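Local coordinates for protein 3-carboxy-cis,cis-muconate cycloisomerase (Pseudomonas putida, PDB 1RE5) that belongs to the fumarase/aspartase superfamily of largely helical, tetrameric enzymes, at residues I18-E32 with D108-A121. Sequence-based numbering, arbitrary orientation.
Sequences IFSDRGRLQGMLDFE and DAMDTGLVLQLRDA
A glycine-to-glycine helix crossing, in which two helices of the fumarase/aspartase-type fold meet backbone to backbone, brings Gly27 against Gly113. Segment 21-32, the first turns of helix 21-40, passes over segment 108-121 of the long helix 106-142 at 116° between their N-to-C directions, with axes 7.6 Å apart, and the CA atoms of Gly27 and Gly113 come within 3.9 Å. With no side chain on either glycine, main chain meets main chain directly, Gly27 C lying 3.6 Å from Gly113 CA.

Larger side chains fill the angles around this point. Phe31 swings its CG anti to the backbone N (chi1 170°), which lays one ring face on the start of 108-121: Ala109 CA sits 4.0 Å from the ring centroid in a CH-pi contact. Thr112 CG2 reaches Phe31 CD1 obliquely at 3.7 Å, while Thr112 OG1 turns back to hydrogen-bond Asp108 O, which accepts from Thr112 N as well. Leu213 of helix 206-217 adds to the packing on Phe31.

Toward the other end, the extended side chain of Gln117 rises into the bend before helix 21-40, its amide lying beside the Gly23 and Arg24 backbone. Ser20 caps that helix through its OG, which accepts from Gly23 N. Phe19 presents its ring edge to Leu118, with CZ 4.0 Å from CD2, and also packs on Pro328 and Cys331 of helix 319-347. Ile18 closes this end, its CG2 lying above one face of the Phe19 ring, toward the rim, and its CD1 reaching past Asp120 CB to within 4.4 Å of Ala121 CB.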
loop_
_atom_site.group_PDB
_atom_site.type_symbol
_atom_site.label_atom_id
_atom_site.label_comp_id
_atom_site.label_asym_id
_atom_site.label_seq_id
_atom_site.Cartn_x
_atom_site.Cartn_y
_atom_site.Cartn_z
ATOM N N ILE D 18 23.023 -8.318 -10.863
ATOM C CA ILE D 18 23.389 -7.429 -9.778
ATOM C C ILE D 18 22.708 -7.876 -8.490
ATOM O O ILE D 18 23.329 -7.904 -7.426
ATOM C CB ILE D 18 22.955 -5.978 -10.063
ATOM C CG1 ILE D 18 23.761 -5.409 -11.230
ATOM C CG2 ILE D 18 23.127 -5.125 -8.811
ATOM C CD1 ILE D 18 23.499 -3.931 -11.488
ATOM N N PHE D 19 21.430 -8.228 -8.574
ATOM C CA PHE D 19 20.711 -8.638 -7.380
ATOM C C PHE D 19 20.549 -10.132 -7.305
ATOM O O PHE D 19 19.451 -10.678 -7.430
ATOM C CB PHE D 19 19.361 -7.932 -7.301
ATOM C CG PHE D 19 19.483 -6.465 -7.025
ATOM C CD1 PHE D 19 19.865 -6.015 -5.766
ATOM C CD2 PHE D 19 19.289 -5.529 -8.040
ATOM C CE1 PHE D 19 20.058 -4.654 -5.520
ATOM C CE2 PHE D 19 19.480 -4.163 -7.798
ATOM C CZ PHE D 19 19.864 -3.728 -6.538
ATOM N N SER D 20 21.686 -10.782 -7.099
ATOM C CA SER D 20 21.771 -12.227 -6.973
ATOM C C SER D 20 22.582 -12.422 -5.712
ATOM O O SER D 20 23.125 -11.456 -5.164
ATOM C CB SER D 20 22.529 -12.806 -8.162
ATOM O OG SER D 20 23.810 -12.200 -8.274
ATOM N N ASP D 21 22.675 -13.656 -5.241
ATOM C CA ASP D 21 23.464 -13.893 -4.043
ATOM C C ASP D 21 24.904 -13.453 -4.277
ATOM O O ASP D 21 25.523 -12.810 -3.428
ATOM C CB ASP D 21 23.423 -15.364 -3.679
ATOM C CG ASP D 21 22.054 -15.800 -3.259
ATOM O OD1 ASP D 21 21.471 -15.101 -2.393
ATOM O OD2 ASP D 21 21.570 -16.826 -3.787
ATOM N N ARG D 22 25.424 -13.792 -5.448
ATOM C CA ARG D 22 26.785 -13.449 -5.800
ATOM C C ARG D 22 26.988 -11.944 -5.704
ATOM O O ARG D 22 27.977 -11.482 -5.129
ATOM C CB ARG D 22 27.074 -13.927 -7.218
ATOM C CG ARG D 22 28.529 -13.826 -7.655
ATOM C CD ARG D 22 28.621 -13.049 -8.955
ATOM N NE ARG D 22 28.619 -11.605 -8.720
ATOM C CZ ARG D 22 27.970 -10.720 -9.472
ATOM N NH1 ARG D 22 27.255 -11.126 -10.509
ATOM N NH2 ARG D 22 28.053 -9.423 -9.199
ATOM N N GLY D 23 26.049 -11.181 -6.257
ATOM C CA GLY D 23 26.160 -9.731 -6.231
ATOM C C GLY D 23 26.101 -9.159 -4.832
ATOM O O GLY D 23 26.816 -8.215 -4.490
ATOM N N ARG D 24 25.237 -9.740 -4.016
ATOM C CA ARG D 24 25.075 -9.295 -2.641
ATOM C C ARG D 24 26.384 -9.540 -1.872
ATOM O O ARG D 24 26.926 -8.630 -1.233
ATOM C CB ARG D 24 23.912 -10.061 -2.007
ATOM C CG ARG D 24 23.613 -9.687 -0.588
ATOM C CD ARG D 24 22.214 -10.130 -0.242
ATOM N NE ARG D 24 21.268 -9.017 -0.263
ATOM C CZ ARG D 24 19.953 -9.168 -0.370
ATOM N NH1 ARG D 24 19.432 -10.383 -0.476
ATOM N NH2 ARG D 24 19.160 -8.108 -0.349
ATOM N N LEU D 25 26.878 -10.776 -1.954
ATOM C CA LEU D 25 28.118 -11.171 -1.306
ATOM C C LEU D 25 29.263 -10.275 -1.768
ATOM O O LEU D 25 29.976 -9.692 -0.953
ATOM C CB LEU D 25 28.443 -12.631 -1.641
ATOM C CG LEU D 25 28.118 -13.724 -0.618
ATOM C CD1 LEU D 25 27.097 -13.250 0.423
ATOM C CD2 LEU D 25 27.607 -14.933 -1.356
ATOM N N GLN D 26 29.430 -10.145 -3.078
ATOM C CA GLN D 26 30.523 -9.334 -3.591
ATOM C C GLN D 26 30.531 -7.923 -3.055
ATOM O O GLN D 26 31.595 -7.373 -2.757
ATOM C CB GLN D 26 30.508 -9.282 -5.111
ATOM C CG GLN D 26 31.856 -8.882 -5.696
ATOM C CD GLN D 26 32.980 -9.795 -5.221
ATOM O OE1 GLN D 26 32.955 -11.024 -5.439
ATOM N NE2 GLN D 26 33.974 -9.202 -4.564
ATOM N N GLY D 27 29.350 -7.328 -2.942
ATOM C CA GLY D 27 29.270 -5.969 -2.432
ATOM C C GLY D 27 29.914 -5.861 -1.059
ATOM O O GLY D 27 30.717 -4.965 -0.811
ATOM N N MET D 28 29.569 -6.784 -0.165
ATOM C CA MET D 28 30.117 -6.775 1.185
ATOM C C MET D 28 31.619 -7.082 1.196
ATOM O O MET D 28 32.394 -6.435 1.910
ATOM C CB MET D 28 29.358 -7.772 2.067
ATOM C CG MET D 28 27.931 -7.357 2.355
ATOM S SD MET D 28 27.074 -8.472 3.468
ATOM C CE MET D 28 26.446 -9.711 2.354
ATOM N N LEU D 29 32.034 -8.062 0.404
ATOM C CA LEU D 29 33.445 -8.396 0.336
ATOM C C LEU D 29 34.224 -7.182 -0.169
ATOM O O LEU D 29 35.303 -6.872 0.350
ATOM C CB LEU D 29 33.657 -9.599 -0.577
ATOM C CG LEU D 29 33.019 -10.865 0.001
ATOM C CD1 LEU D 29 33.063 -12.003 -1.021
ATOM C CD2 LEU D 29 33.731 -11.240 1.288
ATOM N N ASP D 30 33.675 -6.491 -1.165
ATOM C CA ASP D 30 34.319 -5.292 -1.708
ATOM C C ASP D 30 34.557 -4.297 -0.578
ATOM O O ASP D 30 35.584 -3.602 -0.530
ATOM C CB ASP D 30 33.431 -4.643 -2.772
ATOM C CG ASP D 30 33.578 -5.297 -4.133
ATOM O OD1 ASP D 30 33.988 -6.482 -4.201
ATOM O OD2 ASP D 30 33.271 -4.621 -5.139
ATOM N N PHE D 31 33.590 -4.232 0.333
ATOM C CA PHE D 31 33.688 -3.342 1.475
ATOM C C PHE D 31 34.844 -3.782 2.371
ATOM O O PHE D 31 35.686 -2.965 2.745
ATOM C CB PHE D 31 32.392 -3.367 2.281
ATOM C CG PHE D 31 32.497 -2.663 3.603
ATOM C CD1 PHE D 31 32.496 -1.265 3.668
ATOM C CD2 PHE D 31 32.638 -3.397 4.784
ATOM C CE1 PHE D 31 32.631 -0.609 4.882
ATOM C CE2 PHE D 31 32.777 -2.746 6.009
ATOM C CZ PHE D 31 32.772 -1.346 6.058
ATOM N N GLU D 32 34.876 -5.073 2.707
ATOM C CA GLU D 32 35.927 -5.631 3.566
ATOM C C GLU D 32 37.336 -5.371 3.032
ATOM O O GLU D 32 38.219 -4.905 3.766
ATOM C CB GLU D 32 35.706 -7.134 3.747
ATOM C CG GLU D 32 34.416 -7.462 4.499
ATOM C CD GLU D 32 34.350 -6.806 5.883
ATOM O OE1 GLU D 32 33.241 -6.678 6.437
ATOM O OE2 GLU D 32 35.406 -6.424 6.427
ATOM N N ASP D 108 27.412 -1.701 8.563
ATOM C CA ASP D 108 28.340 -0.926 7.748
ATOM C C ASP D 108 28.626 -1.694 6.469
ATOM O O ASP D 108 28.600 -1.124 5.368
ATOM C CB ASP D 108 29.660 -0.698 8.477
ATOM C CG ASP D 108 29.522 0.226 9.661
ATOM O OD1 ASP D 108 28.774 1.213 9.558
ATOM O OD2 ASP D 108 30.176 -0.023 10.694
ATOM N N ALA D 109 28.888 -2.994 6.619
ATOM C CA ALA D 109 29.197 -3.838 5.468
ATOM C C ALA D 109 27.976 -4.056 4.584
ATOM O O ALA D 109 28.058 -4.005 3.354
ATOM C CB ALA D 109 29.744 -5.173 5.932
ATOM N N MET D 110 26.841 -4.306 5.221
ATOM C CA MET D 110 25.595 -4.531 4.507
ATOM C C MET D 110 25.078 -3.307 3.723
ATOM O O MET D 110 24.782 -3.405 2.526
ATOM C CB MET D 110 24.547 -4.987 5.495
ATOM C CG MET D 110 24.894 -6.280 6.162
ATOM S SD MET D 110 23.452 -6.888 7.031
ATOM C CE MET D 110 24.022 -6.714 8.728
ATOM N N ASP D 111 24.957 -2.160 4.385
ATOM C CA ASP D 111 24.473 -0.972 3.695
ATOM C C ASP D 111 25.440 -0.520 2.604
ATOM O O ASP D 111 25.022 -0.159 1.501
ATOM C CB ASP D 111 24.240 0.186 4.678
ATOM C CG ASP D 111 22.893 0.108 5.390
ATOM O OD1 ASP D 111 22.084 -0.805 5.094
ATOM O OD2 ASP D 111 22.644 0.982 6.254
ATOM N N THR D 112 26.733 -0.523 2.901
ATOM C CA THR D 112 27.689 -0.088 1.896
ATOM C C THR D 112 27.683 -1.049 0.726
ATOM O O THR D 112 27.735 -0.622 -0.430
ATOM C CB THR D 112 29.106 0.018 2.461
ATOM O OG1 THR D 112 29.135 1.024 3.492
ATOM C CG2 THR D 112 30.087 0.396 1.343
ATOM N N GLY D 113 27.604 -2.344 1.021
ATOM C CA GLY D 113 27.568 -3.335 -0.039
ATOM C C GLY D 113 26.368 -3.072 -0.935
ATOM O O GLY D 113 26.458 -3.159 -2.167
ATOM N N LEU D 114 25.242 -2.736 -0.305
ATOM C CA LEU D 114 23.988 -2.435 -1.008
ATOM C C LEU D 114 24.203 -1.210 -1.893
ATOM O O LEU D 114 23.873 -1.227 -3.085
ATOM C CB LEU D 114 22.862 -2.129 0.002
ATOM C CG LEU D 114 21.369 -2.262 -0.366
ATOM C CD1 LEU D 114 20.581 -1.242 0.452
ATOM C CD2 LEU D 114 21.123 -2.025 -1.843
ATOM N N VAL D 115 24.756 -0.150 -1.308
ATOM C CA VAL D 115 24.999 1.064 -2.071
ATOM C C VAL D 115 25.830 0.752 -3.297
ATOM O O VAL D 115 25.609 1.325 -4.365
ATOM C CB VAL D 115 25.706 2.145 -1.235
ATOM C CG1 VAL D 115 26.118 3.304 -2.128
ATOM C CG2 VAL D 115 24.764 2.653 -0.142
ATOM N N LEU D 116 26.784 -0.159 -3.165
ATOM C CA LEU D 116 27.590 -0.510 -4.329
ATOM C C LEU D 116 26.684 -1.151 -5.379
ATOM O O LEU D 116 26.778 -0.829 -6.564
ATOM C CB LEU D 116 28.733 -1.460 -3.947
ATOM C CG LEU D 116 29.852 -0.822 -3.104
ATOM C CD1 LEU D 116 30.932 -1.856 -2.826
ATOM C CD2 LEU D 116 30.439 0.389 -3.820
ATOM N N GLN D 117 25.796 -2.044 -4.945
ATOM C CA GLN D 117 24.884 -2.696 -5.884
ATOM C C GLN D 117 23.954 -1.662 -6.488
ATOM O O GLN D 117 23.647 -1.702 -7.679
ATOM C CB GLN D 117 24.056 -3.778 -5.192
ATOM C CG GLN D 117 24.888 -4.865 -4.580
ATOM C CD GLN D 117 24.049 -5.935 -3.938
ATOM O OE1 GLN D 117 23.466 -6.771 -4.621
ATOM N NE2 GLN D 117 23.971 -5.911 -2.611
ATOM N N LEU D 118 23.508 -0.726 -5.664
ATOM C CA LEU D 118 22.619 0.308 -6.150
ATOM C C LEU D 118 23.297 1.153 -7.217
ATOM O O LEU D 118 22.667 1.565 -8.188
ATOM C CB LEU D 118 22.149 1.179 -4.991
ATOM C CG LEU D 118 21.176 0.484 -4.038
ATOM C CD1 LEU D 118 20.689 1.489 -2.997
ATOM C CD2 LEU D 118 19.993 -0.085 -4.815
ATOM N N ARG D 119 24.588 1.408 -7.054
ATOM C CA ARG D 119 25.280 2.210 -8.048
ATOM C C ARG D 119 25.300 1.471 -9.392
ATOM O O ARG D 119 25.044 2.073 -10.437
ATOM C CB ARG D 119 26.704 2.528 -7.592
ATOM C CG ARG D 119 27.464 3.395 -8.586
ATOM C CD ARG D 119 28.921 2.967 -8.653
ATOM N NE ARG D 119 29.750 3.683 -7.688
ATOM C CZ ARG D 119 30.722 3.126 -6.976
ATOM N NH1 ARG D 119 30.992 1.830 -7.104
ATOM N NH2 ARG D 119 31.439 3.879 -6.158
ATOM N N ASP D 120 25.590 0.172 -9.376
ATOM C CA ASP D 120 25.605 -0.589 -10.621
ATOM C C ASP D 120 24.224 -0.564 -11.230
ATOM O O ASP D 120 24.088 -0.501 -12.451
ATOM C CB ASP D 120 26.017 -2.042 -10.399
ATOM C CG ASP D 120 27.503 -2.199 -10.226
ATOM O OD1 ASP D 120 28.247 -1.265 -10.594
ATOM O OD2 ASP D 120 27.928 -3.264 -9.735
ATOM N N ALA D 121 23.205 -0.619 -10.373
ATOM C CA ALA D 121 21.816 -0.596 -10.821
ATOM C C ALA D 121 21.470 0.773 -11.409
ATOM O O ALA D 121 20.869 0.869 -12.480
ATOM C CB ALA D 121 20.892 -0.904 -9.664
#